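PDB 5HIW: cytochrome P450 CYP260B1 from Sorangium cellulosum, which belongs to the cytochrome P450 superfamily of haem-thiolate proteins and holds a haem (protoporphyrin IX containing Fe) in a fold rich in helices. Local coordinates for residues Val279-Glu283 against Ala294-Ile298. Residues are numbered along the deposited sequence.
Sequences VRFVE and AAGTI. With HEM (protoporphyrin IX containing Fe), chain B.
Val-279 to Val-282 run as extended strand, antiparallel to a chain that leaves a type II turn, Ala-294 to Thr-297, at Ile-298. Val-279 packs its CG1 3.4 Å from Ile-298 CG2. Arg-280 (chi1 and chi2 both m) points away from the turn and donates hydrogen bonds end-on to one haem propionate, NH1 to O1A (2.7 Å) and NH2 to O2A (2.8 Å), an arginine-propionate pairing familiar in P450s; NH2 also hydrogen-bonds Val-279 O (3.0 Å). Phe-281 forms a non-hydrogen-bonded pair with Ile-298 (CA to CA 5.0 Å), and its t rotamer brings CZ within 3.6 Å of Gly-296 CA. Val-282 lies across from Ala-295 (CA to CA 5.2 Å); its N donates to Thr-297 O (3.0 Å), its O accepts from Gly-296 N (2.7 Å). At phi 95°, psi -7°, a CB on Gly-296 would jam against Ala-295 O, calling for glycine; Thr-297 N (3.0 Å) and OG1 (2.5 Å) lock the turn onto Ala-294 O. Glu-283 points away, its OE2 hydrogen-bonding Ser-59 OG and salt-bridging Arg-61. Strand 277-282 lies between strands 298-302 and 58-59, with helix 45-53 against Arg-280.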
loop_
_atom_site.group_PDB
_atom_site.type_symbol
_atom_site.label_atom_id
_atom_site.label_comp_id
_atom_site.label_asym_id
_atom_site.label_seq_id
_atom_site.Cartn_x
_atom_site.Cartn_y
_atom_site.Cartn_z
ATOM N N VAL A 279 -12.485 -4.093 -0.447
ATOM C CA VAL A 279 -13.681 -4.839 -0.462
ATOM C C VAL A 279 -14.496 -4.598 0.843
ATOM O O VAL A 279 -13.914 -4.379 1.907
ATOM C CB VAL A 279 -13.326 -6.331 -0.567
ATOM C CG1 VAL A 279 -14.587 -7.131 -0.433
ATOM C CG2 VAL A 279 -12.582 -6.602 -1.901
ATOM N N ARG A 280 -15.825 -4.559 0.702
ATOM C CA ARG A 280 -16.807 -4.518 1.829
ATOM C C ARG A 280 -17.885 -5.609 1.695
ATOM O O ARG A 280 -18.097 -6.154 0.589
ATOM C CB ARG A 280 -17.444 -3.142 1.871
ATOM C CG ARG A 280 -16.463 -1.970 2.154
ATOM C CD ARG A 280 -16.042 -2.038 3.620
ATOM N NE ARG A 280 -15.192 -0.982 4.133
ATOM C CZ ARG A 280 -13.845 -0.966 4.103
ATOM N NH1 ARG A 280 -13.192 0.038 4.638
ATOM N NH2 ARG A 280 -13.181 -1.921 3.468
ATOM N N PHE A 281 -18.514 -5.909 2.825
ATOM C CA PHE A 281 -19.541 -6.958 3.000
ATOM C C PHE A 281 -20.840 -6.238 3.295
ATOM O O PHE A 281 -20.885 -5.365 4.158
ATOM C CB PHE A 281 -19.192 -7.906 4.114
ATOM C CG PHE A 281 -20.258 -8.983 4.320
ATOM C CD1 PHE A 281 -21.379 -8.720 5.121
ATOM C CD2 PHE A 281 -20.207 -10.178 3.605
ATOM C CE1 PHE A 281 -22.400 -9.654 5.270
ATOM C CE2 PHE A 281 -21.214 -11.145 3.780
ATOM C CZ PHE A 281 -22.311 -10.869 4.591
ATOM N N VAL A 282 -21.900 -6.543 2.512
ATOM C CA VAL A 282 -23.156 -5.785 2.648
ATOM C C VAL A 282 -24.001 -6.485 3.705
ATOM O O VAL A 282 -24.473 -7.587 3.468
ATOM C CB VAL A 282 -23.892 -5.707 1.326
ATOM C CG1 VAL A 282 -25.125 -4.912 1.464
ATOM C CG2 VAL A 282 -23.011 -5.059 0.289
ATOM N N GLU A 283 -24.101 -5.866 4.879
ATOM C CA GLU A 283 -24.677 -6.498 6.063
ATOM C C GLU A 283 -26.217 -6.468 5.997
ATOM O O GLU A 283 -26.863 -7.334 6.511
ATOM C CB GLU A 283 -24.167 -5.784 7.328
ATOM C CG GLU A 283 -22.679 -6.012 7.663
ATOM C CD GLU A 283 -22.353 -7.397 8.159
ATOM O OE1 GLU A 283 -23.335 -8.088 8.463
ATOM O OE2 GLU A 283 -21.142 -7.824 8.280
ATOM N N ALA A 294 -28.073 -6.839 -2.415
ATOM C CA ALA A 294 -28.608 -7.766 -1.416
ATOM C C ALA A 294 -27.690 -7.886 -0.191
ATOM O O ALA A 294 -26.448 -7.917 -0.351
ATOM C CB ALA A 294 -28.780 -9.135 -2.053
ATOM N N ALA A 295 -28.279 -7.968 1.012
ATOM C CA ALA A 295 -27.526 -8.470 2.176
ATOM C C ALA A 295 -26.676 -9.647 1.728
ATOM O O ALA A 295 -27.133 -10.493 0.980
ATOM C CB ALA A 295 -28.457 -8.871 3.305
ATOM N N GLY A 296 -25.420 -9.704 2.124
ATOM C CA GLY A 296 -24.552 -10.816 1.750
ATOM C C GLY A 296 -23.665 -10.604 0.507
ATOM O O GLY A 296 -22.784 -11.354 0.269
ATOM N N THR A 297 -23.855 -9.516 -0.210
ATOM C CA THR A 297 -23.020 -9.182 -1.352
ATOM C C THR A 297 -21.597 -8.810 -0.943
ATOM O O THR A 297 -21.403 -8.128 0.046
ATOM C CB THR A 297 -23.585 -7.949 -2.027
ATOM O OG1 THR A 297 -24.966 -8.167 -2.326
ATOM C CG2 THR A 297 -22.795 -7.578 -3.304
ATOM N N ILE A 298 -20.622 -9.252 -1.717
ATOM C CA ILE A 298 -19.235 -8.763 -1.613
ATOM C C ILE A 298 -19.010 -7.652 -2.655
ATOM O O ILE A 298 -19.177 -7.893 -3.871
ATOM C CB ILE A 298 -18.249 -9.899 -1.826
ATOM C CG1 ILE A 298 -18.502 -11.011 -0.770
ATOM C CG2 ILE A 298 -16.828 -9.364 -1.770
ATOM C CD1 ILE A 298 -17.561 -12.214 -0.853
HETATM C CHA HEM B . -5.428 0.013 5.940
HETATM C CHB HEM B . -3.387 1.238 1.701
HETATM C CHC HEM B . 0.938 1.236 3.780
HETATM C CHD HEM B . -1.022 -0.885 7.602
HETATM C C1A HEM B . -5.277 0.410 4.642
HETATM C C2A HEM B . -6.325 0.629 3.707
HETATM C C3A HEM B . -5.755 1.012 2.522
HETATM C C4A HEM B . -4.336 0.912 2.693
HETATM C CMA HEM B . -6.509 1.337 1.217
HETATM C CAA HEM B . -7.819 0.604 4.013
HETATM C CBA HEM B . -8.323 -0.849 4.027
HETATM C CGA HEM B . -9.810 -0.936 4.060
HETATM O O1A HEM B . -10.502 0.090 4.364
HETATM O O2A HEM B . -10.374 -1.961 3.601
HETATM C C1B HEM B . -2.057 1.294 1.872
HETATM C C2B HEM B . -1.171 1.783 0.851
HETATM C C3B HEM B . 0.066 1.794 1.465
HETATM C C4B HEM B . -0.078 1.281 2.830
HETATM C CMB HEM B . -1.439 2.166 -0.615
HETATM C CAB HEM B . 1.254 2.176 0.742
HETATM C CBB HEM B . 2.499 1.979 1.020
HETATM C C1C HEM B . 0.786 0.652 5.037
HETATM C C2C HEM B . 1.882 0.508 5.947
HETATM C C3C HEM B . 1.312 -0.105 7.028
HETATM C C4C HEM B . -0.064 -0.365 6.758
HETATM C CMC HEM B . 3.268 0.990 5.589
HETATM C CAC HEM B . 1.961 -0.486 8.298
HETATM C CBC HEM B . 2.996 0.199 8.760
HETATM C C1D HEM B . -2.395 -0.781 7.414
HETATM C C2D HEM B . -3.315 -1.267 8.476
HETATM C C3D HEM B . -4.539 -1.031 8.022
HETATM C C4D HEM B . -4.359 -0.377 6.717
HETATM C CMD HEM B . -2.956 -1.980 9.766
HETATM C CAD HEM B . -5.880 -1.262 8.740
HETATM C CBD HEM B . -6.255 0.022 9.455
HETATM C CGD HEM B . -7.566 -0.095 10.244
HETATM O O1D HEM B . -8.442 -0.975 9.979
HETATM O O2D HEM B . -7.824 0.717 11.195
HETATM N NA HEM B . -4.048 0.619 3.980
HETATM N NB HEM B . -1.384 1.144 3.036
HETATM N NC HEM B . -0.358 0.202 5.529
HETATM N ND HEM B . -3.075 -0.270 6.358
HETATM FE FE HEM B . -2.252 0.452 4.754
HETATM O O HOH W 1 -2.146 -1.690 3.936
#